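PDB 1GCV: hemoglobin, which carries oxygen on its heme from the gills to the peripheral tissues of the shark Mustelus griseus, as the beta chain of an alpha2-beta2 tetramer. Local coordinates for residues 30-35 with 40-45. Sequence-based numbering, arbitrary orientation.
Sequences RMFKVY and RYFQKR. With HEM (protoporphyrin IX containing Fe), chain F.
Phe-32 and Phe-42 bridge two pieces of backbone that stay well apart: the last turn of helix 20-34, with Tyr-35 the first residue to leave helical geometry, and a loop closed by a type I turn from Phe-42 to Arg-45. At the nearest point, Phe-32 CA and Arg-40 CA are 9.5 Å apart, and no hydrogen bond crosses the gap. Two rings span it instead. CE1 and CZ of Phe-32 meet CD1 and CE1 of Phe-42, with Phe-32 CZ 3.4 Å from Phe-42 CD1. Their centroids lie 5.3 Å apart and the planes are inclined at 65°, an oblique pairing. The CA-CB bond of Phe-42 points toward the helix, and CG, anti to its own carbonyl carbon (chi1 -48°), sets the ring between Phe-32 and the heme, over the porphyrin margin. There Phe-42 CE2 lies 3.6 Å from HEM CMD, and Phe-42 CZ is 3.7 Å from the meso carbon HEM CHD. Tyr-41 CD2 approaches the vinyl carbon HEM CBC to 3.4 Å. The Phe-42 ring also meets the distal His-53 edge-to-face. Cutting Phe-42 back to an alanine would probably leave Phe-32 without its aromatic mate, open a gap beside the heme methyl and deprive His-53 of a packing partner. The contact thus exemplifies the globin heme pocket, where one phenylalanine joins helix end and heme edge by apolar packing and the distal histidine by an edge-to-face aromatic contact.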
ATOM      1  N   ARG B  30      17.571  12.188   4.263  1.00 20.01           N
ATOM      2  CA  ARG B  30      17.148  10.937   4.878  1.00 16.03           C
ATOM      3  C   ARG B  30      16.481  10.094   3.800  1.00 16.09           C
ATOM      4  O   ARG B  30      16.748   8.902   3.675  1.00 18.58           O
ATOM      5  CB  ARG B  30      16.149  11.214   6.006  1.00 14.54           C
ATOM      6  CG  ARG B  30      15.674   9.972   6.737  1.00 13.59           C
ATOM      7  CD  ARG B  30      14.842  10.340   7.956  1.00 14.80           C
ATOM      8  NE  ARG B  30      15.620  11.083   8.942  1.00 11.29           N
ATOM      9  CZ  ARG B  30      16.343  10.520   9.904  1.00 14.94           C
ATOM     10  NH1 ARG B  30      16.390   9.201  10.017  1.00 15.46           N
ATOM     11  NH2 ARG B  30      17.025  11.279  10.750  1.00 16.19           N
ATOM     12  N   MET B  31      15.622  10.733   3.012  1.00 15.81           N
ATOM     13  CA  MET B  31      14.896  10.062   1.943  1.00 15.77           C
ATOM     14  C   MET B  31      15.810   9.428   0.897  1.00 18.77           C
ATOM     15  O   MET B  31      15.554   8.310   0.445  1.00 18.72           O
ATOM     16  CB  MET B  31      13.939  11.042   1.257  1.00 15.58           C
ATOM     17  CG  MET B  31      13.069  10.400   0.190  1.00 13.50           C
ATOM     18  SD  MET B  31      12.072  11.590  -0.717  1.00 18.52           S
ATOM     19  CE  MET B  31      13.324  12.415  -1.666  1.00 15.71           C
ATOM     20  N   PHE B  32      16.867  10.140   0.510  1.00 17.49           N
ATOM     21  CA  PHE B  32      17.814   9.640  -0.486  1.00 18.64           C
ATOM     22  C   PHE B  32      18.576   8.419   0.008  1.00 18.39           C
ATOM     23  O   PHE B  32      19.054   7.620  -0.790  1.00 22.31           O
ATOM     24  CB  PHE B  32      18.819  10.735  -0.874  1.00 19.43           C
ATOM     25  CG  PHE B  32      18.198  11.909  -1.586  1.00 20.70           C
ATOM     26  CD1 PHE B  32      17.115  11.732  -2.442  1.00 21.10           C
ATOM     27  CD2 PHE B  32      18.688  13.197  -1.385  1.00 23.65           C
ATOM     28  CE1 PHE B  32      16.526  12.815  -3.085  1.00 20.93           C
ATOM     29  CE2 PHE B  32      18.105  14.287  -2.023  1.00 22.96           C
ATOM     30  CZ  PHE B  32      17.021  14.095  -2.874  1.00 23.32           C
ATOM     31  N   LYS B  33      18.691   8.278   1.323  1.00 17.22           N
ATOM     32  CA  LYS B  33      19.398   7.147   1.903  1.00 19.08           C
ATOM     33  C   LYS B  33      18.497   5.936   2.193  1.00 19.15           C
ATOM     34  O   LYS B  33      18.867   4.802   1.901  1.00 18.75           O
ATOM     35  CB  LYS B  33      20.104   7.587   3.188  1.00 21.24           C
ATOM     36  CG  LYS B  33      20.864   6.476   3.892  1.00 31.32           C
ATOM     37  CD  LYS B  33      22.070   6.009   3.086  1.00 40.30           C
ATOM     38  CE  LYS B  33      22.990   7.173   2.727  1.00 49.37           C
ATOM     39  NZ  LYS B  33      24.201   7.237   3.600  1.00 53.32           N
ATOM     40  N   VAL B  34      17.315   6.172   2.761  1.00 17.38           N
ATOM     41  CA  VAL B  34      16.399   5.079   3.094  1.00 18.29           C
ATOM     42  C   VAL B  34      15.634   4.560   1.877  1.00 17.06           C
ATOM     43  O   VAL B  34      15.345   3.366   1.786  1.00 17.76           O
ATOM     44  CB  VAL B  34      15.376   5.506   4.197  1.00 20.15           C
ATOM     45  CG1 VAL B  34      14.536   4.310   4.628  1.00 18.10           C
ATOM     46  CG2 VAL B  34      16.114   6.081   5.404  1.00 18.56           C
ATOM     47  N   TYR B  35      15.308   5.461   0.951  1.00 17.59           N
ATOM     48  CA  TYR B  35      14.586   5.114  -0.279  1.00 18.50           C
ATOM     49  C   TYR B  35      15.429   5.622  -1.454  1.00 18.49           C
ATOM     50  O   TYR B  35      15.050   6.580  -2.129  1.00 17.47           O
ATOM     51  CB  TYR B  35      13.202   5.790  -0.300  1.00 18.46           C
ATOM     52  CG  TYR B  35      12.403   5.599   0.972  1.00 18.39           C
ATOM     53  CD1 TYR B  35      11.955   4.335   1.351  1.00 16.50           C
ATOM     54  CD2 TYR B  35      12.133   6.675   1.820  1.00 17.40           C
ATOM     55  CE1 TYR B  35      11.261   4.144   2.551  1.00 20.38           C
ATOM     56  CE2 TYR B  35      11.442   6.497   3.020  1.00 16.08           C
ATOM     57  CZ  TYR B  35      11.012   5.227   3.380  1.00 21.02           C
ATOM     58  OH  TYR B  35      10.344   5.035   4.570  1.00 21.64           O
ATOM     59  N   ARG B  40      16.709   9.100  -8.413  1.00 23.47           N
ATOM     60  CA  ARG B  40      16.428   9.090  -9.838  1.00 24.69           C
ATOM     61  C   ARG B  40      16.247  10.486 -10.445  1.00 26.33           C
ATOM     62  O   ARG B  40      16.848  10.810 -11.469  1.00 24.37           O
ATOM     63  CB  ARG B  40      15.163   8.261 -10.071  1.00 26.97           C
ATOM     64  CG  ARG B  40      14.946   7.795 -11.488  1.00 36.44           C
ATOM     65  CD  ARG B  40      13.595   7.105 -11.642  1.00 36.27           C
ATOM     66  NE  ARG B  40      13.176   7.108 -13.037  1.00 44.60           N
ATOM     67  CZ  ARG B  40      12.279   7.947 -13.542  1.00 48.71           C
ATOM     68  NH1 ARG B  40      11.957   7.885 -14.829  1.00 54.23           N
ATOM     69  NH2 ARG B  40      11.694   8.842 -12.758  1.00 53.82           N
ATOM     70  N   TYR B  41      15.426  11.311  -9.804  1.00 26.35           N
ATOM     71  CA  TYR B  41      15.125  12.655 -10.298  1.00 27.50           C
ATOM     72  C   TYR B  41      16.218  13.713 -10.171  1.00 29.42           C
ATOM     73  O   TYR B  41      16.213  14.696 -10.910  1.00 31.04           O
ATOM     74  CB  TYR B  41      13.850  13.176  -9.621  1.00 23.92           C
ATOM     75  CG  TYR B  41      12.735  12.155  -9.579  1.00 22.38           C
ATOM     76  CD1 TYR B  41      11.947  11.912 -10.702  1.00 21.08           C
ATOM     77  CD2 TYR B  41      12.506  11.385  -8.434  1.00 21.10           C
ATOM     78  CE1 TYR B  41      10.968  10.931 -10.694  1.00 21.48           C
ATOM     79  CE2 TYR B  41      11.524  10.396  -8.416  1.00 19.55           C
ATOM     80  CZ  TYR B  41      10.763  10.176  -9.551  1.00 20.07           C
ATOM     81  OH  TYR B  41       9.804   9.195  -9.556  1.00 24.78           O
ATOM     82  N   PHE B  42      17.162  13.514  -9.257  1.00 32.96           N
ATOM     83  CA  PHE B  42      18.211  14.506  -9.035  1.00 35.07           C
ATOM     84  C   PHE B  42      19.621  14.151  -9.497  1.00 37.39           C
ATOM     85  O   PHE B  42      20.454  15.037  -9.664  1.00 39.90           O
ATOM     86  CB  PHE B  42      18.240  14.883  -7.551  1.00 32.29           C
ATOM     87  CG  PHE B  42      16.886  15.201  -6.989  1.00 31.09           C
ATOM     88  CD1 PHE B  42      16.215  14.282  -6.196  1.00 31.62           C
ATOM     89  CD2 PHE B  42      16.265  16.410  -7.281  1.00 32.49           C
ATOM     90  CE1 PHE B  42      14.945  14.559  -5.707  1.00 27.89           C
ATOM     91  CE2 PHE B  42      14.997  16.697  -6.796  1.00 29.66           C
ATOM     92  CZ  PHE B  42      14.336  15.768  -6.007  1.00 28.34           C
ATOM     93  N   GLN B  43      19.897  12.868  -9.702  1.00 40.94           N
ATOM     94  CA  GLN B  43      21.228  12.466 -10.137  1.00 42.07           C
ATOM     95  C   GLN B  43      21.555  13.127 -11.471  1.00 42.80           C
ATOM     96  O   GLN B  43      22.713  13.159 -11.887  1.00 45.39           O
ATOM     97  CB  GLN B  43      21.309  10.943 -10.271  1.00 41.34           C
ATOM     98  CG  GLN B  43      20.375  10.365 -11.318  1.00 41.49           C
ATOM     99  CD  GLN B  43      20.465   8.856 -11.411  1.00 41.28           C
ATOM    100  OE1 GLN B  43      20.656   8.167 -10.408  1.00 38.09           O
ATOM    101  NE2 GLN B  43      20.326   8.332 -12.622  1.00 42.82           N
ATOM    102  N   LYS B  44      20.526  13.670 -12.121  1.00 42.81           N
ATOM    103  CA  LYS B  44      20.663  14.336 -13.417  1.00 41.45           C
ATOM    104  C   LYS B  44      20.953  15.834 -13.309  1.00 37.86           C
ATOM    105  O   LYS B  44      21.606  16.409 -14.176  1.00 38.20           O
ATOM    106  CB  LYS B  44      19.392  14.126 -14.251  1.00 48.80           C
ATOM    107  CG  LYS B  44      18.083  14.407 -13.508  1.00 51.69           C
ATOM    108  CD  LYS B  44      17.020  13.357 -13.841  1.00 57.11           C
ATOM    109  CE  LYS B  44      15.677  13.991 -14.214  1.00 60.51           C
ATOM    110  NZ  LYS B  44      14.665  12.987 -14.682  1.00 58.27           N
ATOM    111  N   ARG B  45      20.447  16.469 -12.258  1.00 34.79           N
ATOM    112  CA  ARG B  45      20.688  17.888 -12.048  1.00 30.39           C
ATOM    113  C   ARG B  45      22.013  17.977 -11.313  1.00 29.29           C
ATOM    114  O   ARG B  45      22.072  17.783 -10.102  1.00 25.65           O
ATOM    115  CB  ARG B  45      19.581  18.505 -11.195  1.00 32.69           C
ATOM    116  CG  ARG B  45      18.234  17.820 -11.326  1.00 34.37           C
ATOM    117  CD  ARG B  45      17.103  18.825 -11.196  1.00 37.15           C
ATOM    118  NE  ARG B  45      15.818  18.264 -11.608  1.00 37.78           N
ATOM    119  CZ  ARG B  45      15.404  18.183 -12.868  1.00 37.13           C
ATOM    120  NH1 ARG B  45      16.176  18.627 -13.850  1.00 42.87           N
ATOM    121  NH2 ARG B  45      14.216  17.664 -13.148  1.00 35.23           N
TER
HETATM  122  CHA HEM F 137      10.291  20.939  -7.985  1.00 27.52           C
HETATM  123  CHB HEM F 137       7.182  21.206  -4.257  1.00 19.79           C
HETATM  124  CHC HEM F 137       7.869  16.460  -3.414  1.00 19.25           C
HETATM  125  CHD HEM F 137      10.898  16.182  -7.198  1.00 22.41           C
HETATM  126  C1A HEM F 137       9.402  21.407  -7.012  1.00 24.81           C
HETATM  127  C2A HEM F 137       9.014  22.791  -6.847  1.00 27.72           C
HETATM  128  C3A HEM F 137       8.146  22.858  -5.815  1.00 26.69           C
HETATM  129  C4A HEM F 137       8.010  21.521  -5.311  1.00 23.53           C
HETATM  130  CMA HEM F 137       7.400  24.088  -5.321  1.00 23.85           C
HETATM  131  CAA HEM F 137       9.468  23.973  -7.660  1.00 27.97           C
HETATM  132  CBA HEM F 137       8.531  24.115  -8.830  1.00 34.85           C
HETATM  133  CGA HEM F 137       9.181  24.814  -9.998  1.00 43.87           C
HETATM  134  O1A HEM F 137       8.593  25.792 -10.501  1.00 45.70           O
HETATM  135  O2A HEM F 137      10.280  24.384 -10.414  1.00 52.01           O
HETATM  136  C1B HEM F 137       7.043  19.931  -3.756  1.00 21.22           C
HETATM  137  C2B HEM F 137       6.241  19.642  -2.589  1.00 23.08           C
HETATM  138  C3B HEM F 137       6.471  18.309  -2.290  1.00 23.10           C
HETATM  139  C4B HEM F 137       7.380  17.779  -3.339  1.00 20.22           C
HETATM  140  CMB HEM F 137       5.295  20.637  -1.890  1.00 19.91           C
HETATM  141  CAB HEM F 137       5.998  17.649  -1.149  1.00 24.87           C
HETATM  142  CBB HEM F 137       5.289  16.430  -1.181  1.00 28.85           C
HETATM  143  C1C HEM F 137       8.738  15.950  -4.404  1.00 23.06           C
HETATM  144  C2C HEM F 137       9.311  14.595  -4.407  1.00 19.36           C
HETATM  145  C3C HEM F 137      10.098  14.513  -5.526  1.00 22.86           C
HETATM  146  C4C HEM F 137      10.077  15.829  -6.146  1.00 21.55           C
HETATM  147  CMC HEM F 137       9.157  13.505  -3.342  1.00 17.20           C
HETATM  148  CAC HEM F 137      10.730  13.380  -6.060  1.00 24.25           C
HETATM  149  CBC HEM F 137      11.486  12.458  -5.319  1.00 24.95           C
HETATM  150  C1D HEM F 137      10.959  17.445  -7.745  1.00 23.89           C
HETATM  151  C2D HEM F 137      11.870  17.789  -8.809  1.00 26.91           C
HETATM  152  C3D HEM F 137      11.735  19.122  -9.008  1.00 30.07           C
HETATM  153  C4D HEM F 137      10.687  19.593  -8.114  1.00 28.36           C
HETATM  154  CMD HEM F 137      12.756  16.827  -9.588  1.00 22.02           C
HETATM  155  CAD HEM F 137      12.555  19.987  -9.961  1.00 34.84           C
HETATM  156  CBD HEM F 137      14.010  20.052  -9.534  1.00 41.58           C
HETATM  157  CGD HEM F 137      14.644  21.397  -9.821  1.00 45.75           C
HETATM  158  O1D HEM F 137      15.649  21.726  -9.151  1.00 50.16           O
HETATM  159  O2D HEM F 137      14.140  22.118 -10.712  1.00 44.06           O
HETATM  160  NA  HEM F 137       8.757  20.607  -6.072  1.00 24.61           N
HETATM  161  NB  HEM F 137       7.706  18.787  -4.248  1.00 21.29           N
HETATM  162  NC  HEM F 137       9.213  16.706  -5.489  1.00 22.71           N
HETATM  163  ND  HEM F 137      10.210  18.542  -7.332  1.00 25.62           N
HETATM  164 FE   HEM F 137       8.766  18.612  -5.947  1.00 21.77          FE